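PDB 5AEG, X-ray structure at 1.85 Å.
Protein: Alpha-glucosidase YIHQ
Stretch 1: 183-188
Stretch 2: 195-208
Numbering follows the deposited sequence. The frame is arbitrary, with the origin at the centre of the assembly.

Stretch 1, residues 183-188: PQPTFV
Stretch 2, residues 195-208: CHVDNSCYMNFDFS

The strand that includes 186-188 runs antiparallel to strand 195-197, their axes at 175° and 4.9 Å apart at closest approach. A second strand of stretch 2, beginning at Met 203, brings further side chains against stretch 1, and together the two stretches bury 500 Å² of surface.

Pro 183 (phi/psi -77/153, C-gamma endo) is extended and lies beyond reach of stretch 2. Gln 184 (-148/141) is also extended, chi1 and chi2 both t and chi3 -57°. Its CA-to-CB bond points sideways, but the end of the long side chain comes nearer stretch 2, NE2 lying 4.2 Å from His 196 CE1. Gln 184 NE2 donates a 2.9 Å hydrogen bond to Thr 186 OG1.

At Pro 185 (-87/63) the chain turns a corner, psi falling to 63° from the extended values before it. Pro 185 lies opposite Val 197 (-111/130), CA to CA 5.5 Å. Lacking an N-H, the proline can offer its backbone only as an acceptor: Pro 185 O takes a 2.9 Å hydrogen bond from Val 197 N. Its CA-to-CB bond points toward stretch 2, and the C-gamma endo ring supplies a compact apolar surface, with Pro 185 CB 4.1 Å from Val 197 CB (chi1 t), 3.6 Å from Met 203 CE (-141/159; m, t, chi3 -108°) and 3.7 Å from Phe 205 CZ.

Thr 186 (-149/127) faces His 196 (-121/129) in a non-hydrogen-bonded pair, CA to CA 4.3 Å. Here the side chains do the bonding. With Thr 186 at m and His 196 at t, chi2 64°, Thr 186 OG1 lies 2.7 Å from His 196 ND1, near the ring plane, where the nitrogen can hydrogen bond; either atom could be the donor. The threonine hydroxyl thus links the amide of Gln 184 to the imidazole. Thr 186 CA also lies 3.2 Å from Cys 195 O in a CA-H...O contact, of a kind common between antiparallel strands.

Phe 187 (-145/159) pairs with Cys 195 (-122/125), CA to CA 5.4 Å, through two backbone hydrogen bonds: Phe 187 N to Cys 195 O, 3.0 Å, and Cys 195 N to Phe 187 O, 2.8 Å. Both side chains project to the face of the sheet opposite Thr 186 and His 196. The Phe 187 ring (chi1 p, chi2 -89°) is sandwiched: the small Cys 195 side chain (t) lays CB over one face, 3.7 Å from Phe 187 CE1, while Phe 207 (-106/25; m, chi2 -64°) directs its edge at the other, CZ 3.8 Å from Phe 187 CD1. Phe 205 (-102/111; m, chi2 20°) meets the ring at its edge, its CE2 3.8 Å from Phe 187 CD1.

Val 188 (-117/136, chi1 t) continues the strand, its CA-to-CB bond pointing away from stretch 2; a beta-branched, apolar residue suits this extended, buried position.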

# COMPACT_ATOMS: atom_id res chain seq x y z
N PRO A 183 -4.17 5.41 -0.43
CA PRO A 183 -3.74 6.73 -0.84
C PRO A 183 -3.15 7.41 0.41
O PRO A 183 -3.48 7.04 1.53
CB PRO A 183 -5.05 7.44 -1.24
CG PRO A 183 -6.06 6.81 -0.29
CD PRO A 183 -5.56 5.43 0.05
N GLN A 184 -2.23 8.34 0.24
CA GLN A 184 -1.69 9.03 1.39
C GLN A 184 -1.33 10.47 0.94
O GLN A 184 -0.79 10.64 -0.13
CB GLN A 184 -0.45 8.35 1.98
CG GLN A 184 -0.10 8.96 3.37
CD GLN A 184 0.95 8.22 4.10
OE1 GLN A 184 0.80 7.04 4.35
NE2 GLN A 184 2.00 8.91 4.49
N PRO A 185 -1.58 11.51 1.82
CA PRO A 185 -1.35 12.92 1.44
C PRO A 185 0.09 13.32 1.72
O PRO A 185 0.35 14.21 2.53
CB PRO A 185 -2.38 13.68 2.30
CG PRO A 185 -2.47 12.85 3.50
CD PRO A 185 -2.44 11.41 3.00
N THR A 186 1.02 12.66 1.02
CA THR A 186 2.48 12.70 1.30
C THR A 186 3.14 12.51 -0.08
O THR A 186 2.76 11.59 -0.81
CB THR A 186 2.90 11.56 2.21
OG1 THR A 186 2.14 11.62 3.41
CG2 THR A 186 4.37 11.62 2.54
N PHE A 187 4.05 13.40 -0.49
CA PHE A 187 4.69 13.28 -1.78
C PHE A 187 6.15 13.77 -1.68
O PHE A 187 6.54 14.43 -0.69
CB PHE A 187 3.92 13.96 -2.95
CG PHE A 187 3.85 15.45 -2.92
CD1 PHE A 187 2.82 16.10 -2.26
CD2 PHE A 187 4.83 16.25 -3.53
CE1 PHE A 187 2.73 17.47 -2.29
CE2 PHE A 187 4.75 17.60 -3.48
CZ PHE A 187 3.70 18.20 -2.87
N VAL A 188 6.92 13.31 -2.64
CA VAL A 188 8.34 13.68 -2.86
C VAL A 188 8.44 14.36 -4.18
O VAL A 188 7.99 13.87 -5.22
CB VAL A 188 9.23 12.45 -2.88
CG1 VAL A 188 10.64 12.73 -3.36
CG2 VAL A 188 9.32 11.91 -1.51
N CYS A 195 6.58 16.63 1.06
CA CYS A 195 5.49 17.34 1.73
C CYS A 195 4.50 16.36 2.35
O CYS A 195 4.05 15.45 1.65
CB CYS A 195 4.80 18.18 0.69
SG CYS A 195 3.28 18.95 1.25
N HIS A 196 4.23 16.49 3.64
CA HIS A 196 3.31 15.63 4.36
C HIS A 196 2.17 16.46 4.98
O HIS A 196 2.43 17.47 5.65
CB HIS A 196 4.00 14.86 5.46
CG HIS A 196 3.05 14.03 6.27
ND1 HIS A 196 2.34 12.99 5.72
CD2 HIS A 196 2.61 14.16 7.55
CE1 HIS A 196 1.56 12.46 6.64
NE2 HIS A 196 1.69 13.17 7.76
N VAL A 197 0.93 16.06 4.75
CA VAL A 197 -0.26 16.82 5.22
C VAL A 197 -0.93 15.99 6.32
O VAL A 197 -1.21 14.77 6.19
CB VAL A 197 -1.20 17.19 4.10
CG1 VAL A 197 -2.47 17.92 4.59
CG2 VAL A 197 -0.53 18.00 3.01
N ASP A 198 -1.21 16.62 7.45
CA ASP A 198 -1.72 15.87 8.59
C ASP A 198 -3.17 15.49 8.43
O ASP A 198 -3.64 14.52 9.03
CB ASP A 198 -1.64 16.66 9.91
CG ASP A 198 -0.26 16.72 10.47
OD1 ASP A 198 0.67 15.99 10.06
OD2 ASP A 198 -0.11 17.50 11.42
N ASN A 199 -3.90 16.18 7.64
CA ASN A 199 -5.34 15.91 7.64
C ASN A 199 -5.72 14.49 7.13
O ASN A 199 -4.95 13.86 6.39
CB ASN A 199 -5.95 16.87 6.67
CG ASN A 199 -5.70 18.34 7.03
OD1 ASN A 199 -4.55 18.77 7.21
ND2 ASN A 199 -6.82 19.13 7.03
N SER A 200 -6.94 14.04 7.43
CA SER A 200 -7.49 12.78 6.86
C SER A 200 -8.78 12.98 6.10
O SER A 200 -9.43 12.04 5.68
CB SER A 200 -7.61 11.72 7.95
OG SER A 200 -8.61 12.13 8.86
N CYS A 201 -9.19 14.23 5.88
CA CYS A 201 -10.30 14.55 5.00
C CYS A 201 -10.05 14.14 3.57
O CYS A 201 -8.89 13.87 3.21
CB CYS A 201 -10.61 16.06 5.07
SG CYS A 201 -9.20 17.10 4.59
N TYR A 202 -11.11 14.13 2.72
CA TYR A 202 -10.93 14.07 1.27
C TYR A 202 -9.92 15.10 0.84
O TYR A 202 -10.00 16.26 1.31
CB TYR A 202 -12.23 14.29 0.56
CG TYR A 202 -12.09 14.24 -0.94
CD1 TYR A 202 -11.74 15.36 -1.65
CD2 TYR A 202 -12.18 13.00 -1.67
CE1 TYR A 202 -11.60 15.35 -3.01
CE2 TYR A 202 -12.03 13.00 -3.06
CZ TYR A 202 -11.74 14.16 -3.71
OH TYR A 202 -11.64 14.14 -5.07
N MET A 203 -8.99 14.73 -0.04
CA MET A 203 -8.05 15.70 -0.66
C MET A 203 -7.87 15.29 -2.09
O MET A 203 -8.14 14.17 -2.44
CB MET A 203 -6.70 15.67 0.10
CG MET A 203 -6.79 16.26 1.48
SD MET A 203 -5.16 16.30 2.32
CE MET A 203 -5.44 15.06 3.46
N ASN A 204 -7.44 16.21 -2.91
CA ASN A 204 -7.11 16.00 -4.26
C ASN A 204 -5.79 16.72 -4.52
O ASN A 204 -5.73 17.96 -4.37
CB ASN A 204 -8.18 16.55 -5.20
CG ASN A 204 -7.89 16.19 -6.66
OD1 ASN A 204 -6.76 16.13 -7.07
ND2 ASN A 204 -8.90 16.00 -7.43
N PHE A 205 -4.78 15.98 -4.88
CA PHE A 205 -3.42 16.55 -5.16
C PHE A 205 -3.24 16.63 -6.63
O PHE A 205 -3.17 15.59 -7.30
CB PHE A 205 -2.33 15.71 -4.47
CG PHE A 205 -2.12 15.94 -2.99
CD1 PHE A 205 -3.09 16.52 -2.17
CD2 PHE A 205 -0.99 15.44 -2.39
CE1 PHE A 205 -2.87 16.66 -0.83
CE2 PHE A 205 -0.74 15.64 -1.03
CZ PHE A 205 -1.69 16.22 -0.24
N ASP A 206 -3.19 17.87 -7.19
CA ASP A 206 -3.21 18.04 -8.61
C ASP A 206 -1.78 18.42 -9.06
O ASP A 206 -1.25 19.49 -8.74
CB ASP A 206 -4.25 19.05 -9.02
CG ASP A 206 -4.33 19.25 -10.51
OD1 ASP A 206 -3.66 18.55 -11.29
OD2 ASP A 206 -5.15 20.05 -10.93
N PHE A 207 -1.15 17.51 -9.78
CA PHE A 207 0.22 17.70 -10.25
C PHE A 207 0.28 17.99 -11.74
O PHE A 207 1.32 17.77 -12.37
CB PHE A 207 1.07 16.45 -9.85
CG PHE A 207 1.13 16.19 -8.39
CD1 PHE A 207 1.74 17.09 -7.53
CD2 PHE A 207 0.56 15.05 -7.85
CE1 PHE A 207 1.82 16.82 -6.20
CE2 PHE A 207 0.59 14.80 -6.53
CZ PHE A 207 1.22 15.69 -5.68
N SER A 208 -0.79 18.54 -12.29
CA SER A 208 -0.97 18.73 -13.74
C SER A 208 -0.28 20.00 -14.27
O SER A 208 0.18 20.06 -15.41
CB SER A 208 -2.46 18.92 -14.07
OG SER A 208 -3.04 17.68 -13.85